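Local coordinates for protein beta-lactamase (Klebsiella pneumoniae, PDB 6KBY) that probably hydrolyses beta-lactam antibiotics as a class C enzyme and binds adenosine monophosphate in a pocket, at residues I32-A38 against I342-K348; A206-N210 against T325-G329. All coordinates share one frame; numbering follows the deposited sequence.

Contact 1 (I32-A38 against I342-K348); sequences IPGMSVA and IVMLANK
Met35 pairs with Ala346 and Val37 with Met344 where strand 34-41, next to one edge of the large antiparallel sheet of the class C beta-lactamase fold, runs alongside the last strand, 340-346. The axes of the two short segments approach to 4.7 Å and their directions differ by 177°, so the pair is antiparallel with almost no divergence. Two hydrogen-bonded pairs, Ser36 with Leu345 and Ala38 with Val343, interleave with those two non-hydrogen-bonded ones. The bond from Leu345 N to Ser36 O is 2.9 Å long and that from Val343 N to Ala38 O 2.8 Å; each is matched by a return bond.

Apolar contacts divide between the two faces. On the face of Met35 and Val37, which helices 11-30 and 352-364 cover, Met35 CG rests 3.7 Å from Ala346 CB, and Ile32 CG2 reaches the same methyl at 3.8 Å. Further along, Val37 CG1 lies 3.9 Å from Ile342 CD1. Ala38, Val343 and Leu345 look the other way, toward helix 234-244, and Ser36 OG bonds Asn49 and Ser234.

Past Ala346 a side chain joins the backbone pairing: Asn347 N donates to Gly34 O, and chi1 of 63° sets CG of Asn347 between the backbone N and the carbonyl carbon, which folds OD1 back to Gly34. Pro33 CD packs on that amide oxygen at 3.4 Å, and Gly34 N donates to Asn347 OD1 at 2.8 Å through a bent bond, 134° at the hydrogen.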
loop_
_atom_site.group_PDB
_atom_site.type_symbol
_atom_site.label_atom_id
_atom_site.label_comp_id
_atom_site.label_asym_id
_atom_site.label_seq_id
_atom_site.Cartn_x
_atom_site.Cartn_y
_atom_site.Cartn_z
ATOM N N ILE A 32 -3.063 5.241 20.911
ATOM C CA ILE A 32 -3.745 4.631 19.774
ATOM C C ILE A 32 -4.946 3.867 20.307
ATOM O O ILE A 32 -4.764 2.944 21.112
ATOM C CB ILE A 32 -2.811 3.654 19.046
ATOM C CG1 ILE A 32 -1.578 4.378 18.500
ATOM C CG2 ILE A 32 -3.562 2.921 17.947
ATOM C CD1 ILE A 32 -0.441 3.439 18.152
ATOM N N PRO A 33 -6.176 4.183 19.890
ATOM C CA PRO A 33 -7.327 3.500 20.506
ATOM C C PRO A 33 -7.429 2.027 20.166
ATOM O O PRO A 33 -7.759 1.223 21.047
ATOM C CB PRO A 33 -8.533 4.299 19.993
ATOM C CG PRO A 33 -7.970 5.641 19.655
ATOM C CD PRO A 33 -6.598 5.354 19.098
ATOM N N GLY A 34 -7.166 1.652 18.919
ATOM C CA GLY A 34 -7.378 0.282 18.484
ATOM C C GLY A 34 -6.380 -0.137 17.430
ATOM O O GLY A 34 -5.954 0.669 16.595
ATOM N N MET A 35 -6.007 -1.416 17.469
ATOM C CA MET A 35 -5.130 -1.978 16.454
ATOM C C MET A 35 -5.544 -3.401 16.136
ATOM O O MET A 35 -6.151 -4.095 16.954
ATOM C CB MET A 35 -3.659 -2.007 16.883
ATOM C CG MET A 35 -3.031 -0.639 16.989
ATOM S SD MET A 35 -1.241 -0.618 17.190
ATOM C CE MET A 35 -0.676 -1.218 15.598
ATOM N N SER A 36 -5.175 -3.840 14.938
ATOM C CA SER A 36 -5.144 -5.256 14.627
ATOM C C SER A 36 -3.810 -5.553 13.965
ATOM O O SER A 36 -3.355 -4.793 13.097
ATOM C CB SER A 36 -6.306 -5.680 13.730
ATOM O OG SER A 36 -6.264 -7.075 13.504
ATOM N N VAL A 37 -3.185 -6.640 14.396
ATOM C CA VAL A 37 -1.924 -7.095 13.834
ATOM C C VAL A 37 -2.130 -8.511 13.334
ATOM O O VAL A 37 -2.588 -9.377 14.089
ATOM C CB VAL A 37 -0.800 -7.043 14.882
ATOM C CG1 VAL A 37 0.501 -7.573 14.293
ATOM C CG2 VAL A 37 -0.635 -5.628 15.405
ATOM N N ALA A 38 -1.790 -8.748 12.072
ATOM C CA ALA A 38 -1.908 -10.059 11.458
ATOM C C ALA A 38 -0.518 -10.505 11.036
ATOM O O ALA A 38 0.219 -9.732 10.408
ATOM C CB ALA A 38 -2.829 -9.991 10.239
ATOM N N ILE A 342 3.581 -9.432 7.789
ATOM C CA ILE A 342 2.875 -8.764 8.866
ATOM C C ILE A 342 2.046 -7.618 8.301
ATOM O O ILE A 342 2.468 -6.914 7.374
ATOM C CB ILE A 342 3.837 -8.283 9.972
ATOM C CG1 ILE A 342 3.063 -7.695 11.152
ATOM C CG2 ILE A 342 4.859 -7.292 9.434
ATOM C CD1 ILE A 342 3.937 -7.424 12.353
ATOM N N VAL A 343 0.855 -7.452 8.873
ATOM C CA VAL A 343 -0.019 -6.311 8.646
ATOM C C VAL A 343 -0.258 -5.665 10.007
ATOM O O VAL A 343 -0.657 -6.353 10.953
ATOM C CB VAL A 343 -1.366 -6.769 8.056
ATOM C CG1 VAL A 343 -2.273 -5.577 7.796
ATOM C CG2 VAL A 343 -1.162 -7.600 6.799
ATOM N N MET A 344 -0.026 -4.357 10.113
ATOM C CA MET A 344 -0.299 -3.623 11.344
ATOM C C MET A 344 -1.249 -2.487 11.013
ATOM O O MET A 344 -0.880 -1.580 10.262
ATOM C CB MET A 344 0.991 -3.054 11.931
ATOM C CG MET A 344 1.981 -4.102 12.393
ATOM S SD MET A 344 3.649 -3.451 12.620
ATOM C CE MET A 344 3.370 -2.134 13.805
ATOM N N LEU A 345 -2.453 -2.526 11.584
ATOM C CA LEU A 345 -3.461 -1.501 11.355
ATOM C C LEU A 345 -3.783 -0.795 12.663
ATOM O O LEU A 345 -3.951 -1.442 13.702
ATOM C CB LEU A 345 -4.746 -2.110 10.797
ATOM C CG LEU A 345 -4.572 -2.997 9.565
ATOM C CD1 LEU A 345 -5.919 -3.481 9.072
ATOM C CD2 LEU A 345 -3.822 -2.264 8.466
ATOM N N ALA A 346 -3.889 0.530 12.604
ATOM C CA ALA A 346 -4.208 1.350 13.764
ATOM C C ALA A 346 -5.167 2.454 13.351
ATOM O O ALA A 346 -5.093 2.971 12.229
ATOM C CB ALA A 346 -2.956 2.014 14.343
ATOM N N ASN A 347 -6.042 2.845 14.281
ATOM C CA ASN A 347 -6.927 3.992 14.082
ATOM C C ASN A 347 -6.398 5.267 14.738
ATOM O O ASN A 347 -7.155 6.104 15.260
ATOM C CB ASN A 347 -8.374 3.686 14.461
ATOM C CG ASN A 347 -8.551 3.363 15.924
ATOM O OD1 ASN A 347 -7.573 3.206 16.657
ATOM N ND2 ASN A 347 -9.808 3.232 16.355
ATOM N N LYS A 348 -5.080 5.427 14.696
ATOM C CA LYS A 348 -4.424 6.709 14.876
ATOM C C LYS A 348 -3.187 6.690 13.992
ATOM O O LYS A 348 -2.551 5.643 13.834
ATOM C CB LYS A 348 -4.045 6.975 16.338
ATOM C CG LYS A 348 -3.302 8.290 16.548
ATOM C CD LYS A 348 -3.146 8.629 18.015
ATOM C CE LYS A 348 -4.420 9.225 18.573
ATOM N NZ LYS A 348 -4.659 10.600 18.041
#

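Contact 2 (A206-N210 against T325-G329); sequences AWGYN and TNGFG. With AMP (adenosine monophosphate), chain B.
Beside the AMP pocket, Gly327 and Phe328 meet the backbone of Ala206-Tyr209, while the pocket residues Thr325 and Asn326 lead toward the nucleotide. The Phe328 ring makes most of the side-chain contact, largely against backbone. Ala206 O lies in the plane of the ring, at its edge, 3.4 Å from Phe328 CZ; the carbonyl also accepts a hydrogen bond from His217. Ala206 CB sits 4.1 Å from Phe328 CE2, whereas Gly208 N comes obliquely to Phe328 CE1 at 3.3 Å. In Phe328, chi1 of -70° puts CG anti to the carbonyl carbon, which brings CE1 and CZ to the backbone of Ala206-Gly208. The glycines Gly208 and Gly327 bring their CA atoms to 3.8 Å of each other, a spacing that leaves little room between the chains.

Thr325 to Phe328 make the tight turn of the beta hairpin that joins strands 317-325 and 328-335: Thr325 N donates to Phe328 O at 3.0 Å, and the return bond is weak. Thr325 OG1, which bonds Glu68, also takes a weak bond from Gly327 N. On the nucleotide side, Thr325 CG2 touches AMP O3' at 3.1 Å.

Polar links across the contact are few. Tyr209 N, which also probably bonds Asn347 O, makes at most a long, bent and doubtful bond to Gly327 O, 137° at the hydrogen. More definite is a water that donates to both Tyr209 O, at 2.6 Å, and Asn326 O, tying the hairpin turn to the strand at 208-209.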
loop_
_atom_site.group_PDB
_atom_site.type_symbol
_atom_site.label_atom_id
_atom_site.label_comp_id
_atom_site.label_asym_id
_atom_site.label_seq_id
_atom_site.Cartn_x
_atom_site.Cartn_y
_atom_site.Cartn_z
ATOM N N ALA A 206 -14.100 1.268 11.737
ATOM C CA ALA A 206 -13.508 1.998 12.847
ATOM C C ALA A 206 -13.474 3.486 12.543
ATOM O O ALA A 206 -13.389 3.902 11.385
ATOM C CB ALA A 206 -12.074 1.519 13.070
ATOM N N TRP A 207 -13.540 4.293 13.598
ATOM C CA TRP A 207 -13.259 5.711 13.479
ATOM C C TRP A 207 -11.764 5.935 13.653
ATOM O O TRP A 207 -11.110 5.235 14.432
ATOM C CB TRP A 207 -14.061 6.507 14.511
ATOM C CG TRP A 207 -15.492 6.615 14.102
ATOM C CD1 TRP A 207 -16.518 5.796 14.470
ATOM C CD2 TRP A 207 -16.041 7.567 13.187
ATOM N NE1 TRP A 207 -17.685 6.197 13.853
ATOM C CE2 TRP A 207 -17.416 7.282 13.061
ATOM C CE3 TRP A 207 -15.503 8.633 12.463
ATOM C CZ2 TRP A 207 -18.262 8.035 12.244
ATOM C CZ3 TRP A 207 -16.348 9.383 11.658
ATOM C CH2 TRP A 207 -17.707 9.076 11.551
ATOM N N GLY A 208 -11.225 6.874 12.887
ATOM C CA GLY A 208 -9.866 7.307 13.101
ATOM C C GLY A 208 -9.825 8.464 14.064
ATOM O O GLY A 208 -10.799 9.192 14.216
ATOM N N TYR A 209 -8.693 8.643 14.734
ATOM C CA TYR A 209 -8.552 9.708 15.721
ATOM C C TYR A 209 -7.375 10.588 15.326
ATOM O O TYR A 209 -6.231 10.119 15.280
ATOM C CB TYR A 209 -8.461 9.133 17.140
ATOM C CG TYR A 209 -9.798 8.519 17.488
ATOM C CD1 TYR A 209 -10.098 7.209 17.138
ATOM C CD2 TYR A 209 -10.801 9.287 18.071
ATOM C CE1 TYR A 209 -11.341 6.670 17.392
ATOM C CE2 TYR A 209 -12.045 8.756 18.335
ATOM C CZ TYR A 209 -12.313 7.447 17.995
ATOM O OH TYR A 209 -13.551 6.908 18.243
ATOM N N ASN A 210 -7.668 11.850 14.999
ATOM C CA ASN A 210 -6.668 12.751 14.440
ATOM C C ASN A 210 -5.774 13.305 15.549
ATOM O O ASN A 210 -5.826 12.871 16.704
ATOM C CB ASN A 210 -7.321 13.818 13.556
ATOM C CG ASN A 210 -8.143 14.830 14.346
ATOM O OD1 ASN A 210 -8.114 14.859 15.578
ATOM N ND2 ASN A 210 -8.874 15.681 13.629
ATOM N N THR A 325 -3.878 7.872 6.901
ATOM C CA THR A 325 -4.810 8.972 6.681
ATOM C C THR A 325 -4.735 9.868 7.911
ATOM O O THR A 325 -3.973 9.605 8.845
ATOM C CB THR A 325 -6.246 8.483 6.465
ATOM O OG1 THR A 325 -6.702 7.867 7.672
ATOM C CG2 THR A 325 -6.341 7.486 5.310
ATOM N N ASN A 326 -5.538 10.935 7.937
ATOM C CA ASN A 326 -5.518 11.805 9.111
ATOM C C ASN A 326 -5.843 11.040 10.382
ATOM O O ASN A 326 -5.404 11.432 11.469
ATOM C CB ASN A 326 -6.497 12.966 8.945
ATOM C CG ASN A 326 -5.996 14.015 7.985
ATOM O OD1 ASN A 326 -4.834 14.009 7.596
ATOM N ND2 ASN A 326 -6.873 14.939 7.608
ATOM N N GLY A 327 -6.611 9.961 10.275
ATOM C CA GLY A 327 -7.003 9.228 11.458
ATOM C C GLY A 327 -6.426 7.836 11.629
ATOM O O GLY A 327 -6.737 7.187 12.625
ATOM N N PHE A 328 -5.591 7.358 10.696
ATOM C CA PHE A 328 -5.178 5.958 10.682
ATOM C C PHE A 328 -3.713 5.810 10.290
ATOM O O PHE A 328 -3.166 6.620 9.537
ATOM C CB PHE A 328 -5.992 5.133 9.675
ATOM C CG PHE A 328 -7.429 4.909 10.063
ATOM C CD1 PHE A 328 -8.385 5.898 9.869
ATOM C CD2 PHE A 328 -7.832 3.689 10.581
ATOM C CE1 PHE A 328 -9.711 5.671 10.190
ATOM C CE2 PHE A 328 -9.153 3.466 10.910
ATOM C CZ PHE A 328 -10.094 4.458 10.717
ATOM N N GLY A 329 -3.101 4.725 10.767
ATOM C CA GLY A 329 -1.730 4.402 10.416
ATOM C C GLY A 329 -1.561 2.912 10.207
ATOM O O GLY A 329 -1.892 2.117 11.099
HETATM P P AMP B . 0.069 7.522 1.912
HETATM O O1P AMP B . -0.678 6.977 3.089
HETATM O O2P AMP B . 1.566 7.647 2.005
HETATM O "O5'" AMP B . -0.566 8.906 1.459
HETATM C "C5'" AMP B . -1.972 9.036 1.313
HETATM C "C4'" AMP B . -2.571 9.890 2.400
HETATM O "O4'" AMP B . -2.155 11.272 2.229
HETATM C "C3'" AMP B . -4.093 9.953 2.413
HETATM O "O3'" AMP B . -4.689 8.851 3.070
HETATM C "C2'" AMP B . -4.372 11.296 3.071
HETATM O "O2'" AMP B . -4.208 11.211 4.480
HETATM C "C1'" AMP B . -3.235 12.142 2.502
HETATM N N9 AMP B . -3.622 12.798 1.239
HETATM C C8 AMP B . -3.128 12.509 0.015
HETATM N N7 AMP B . -3.691 13.297 -0.939
HETATM C C5 AMP B . -4.569 14.109 -0.315
HETATM C C6 AMP B . -5.499 15.181 -0.729
HETATM N N6 AMP B . -5.606 15.544 -2.029
HETATM N N1 AMP B . -6.241 15.779 0.233
HETATM C C2 AMP B . -6.144 15.422 1.529
HETATM N N3 AMP B . -5.318 14.456 1.976
HETATM C C4 AMP B . -4.519 13.777 1.117
HETATM O O HOH W 1 -4.212 10.305 13.693
#

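How the contacts relate
The centres of the two contacts lie about 11 Å apart, on the same side of the chain's centre, and the segments of contact 2 fall, in sequence, between the two of contact 1. They share the large antiparallel sheet: strands 328-335 and 340-346 follow each other in the chain and are neighbours in it, with a probable bond from Gly329 N to Ala346 O. Just past the end of strand 340-346, Tyr209 N probably bonds Asn347 O, and Lys348 NZ reaches Tyr209 O as well as Asp213. Segment 206-210 therefore touches both the residues following strand 340-346 and the turn before strand 328-335, and the sheet runs without a break from strand 34-41 to the hairpin at the AMP pocket.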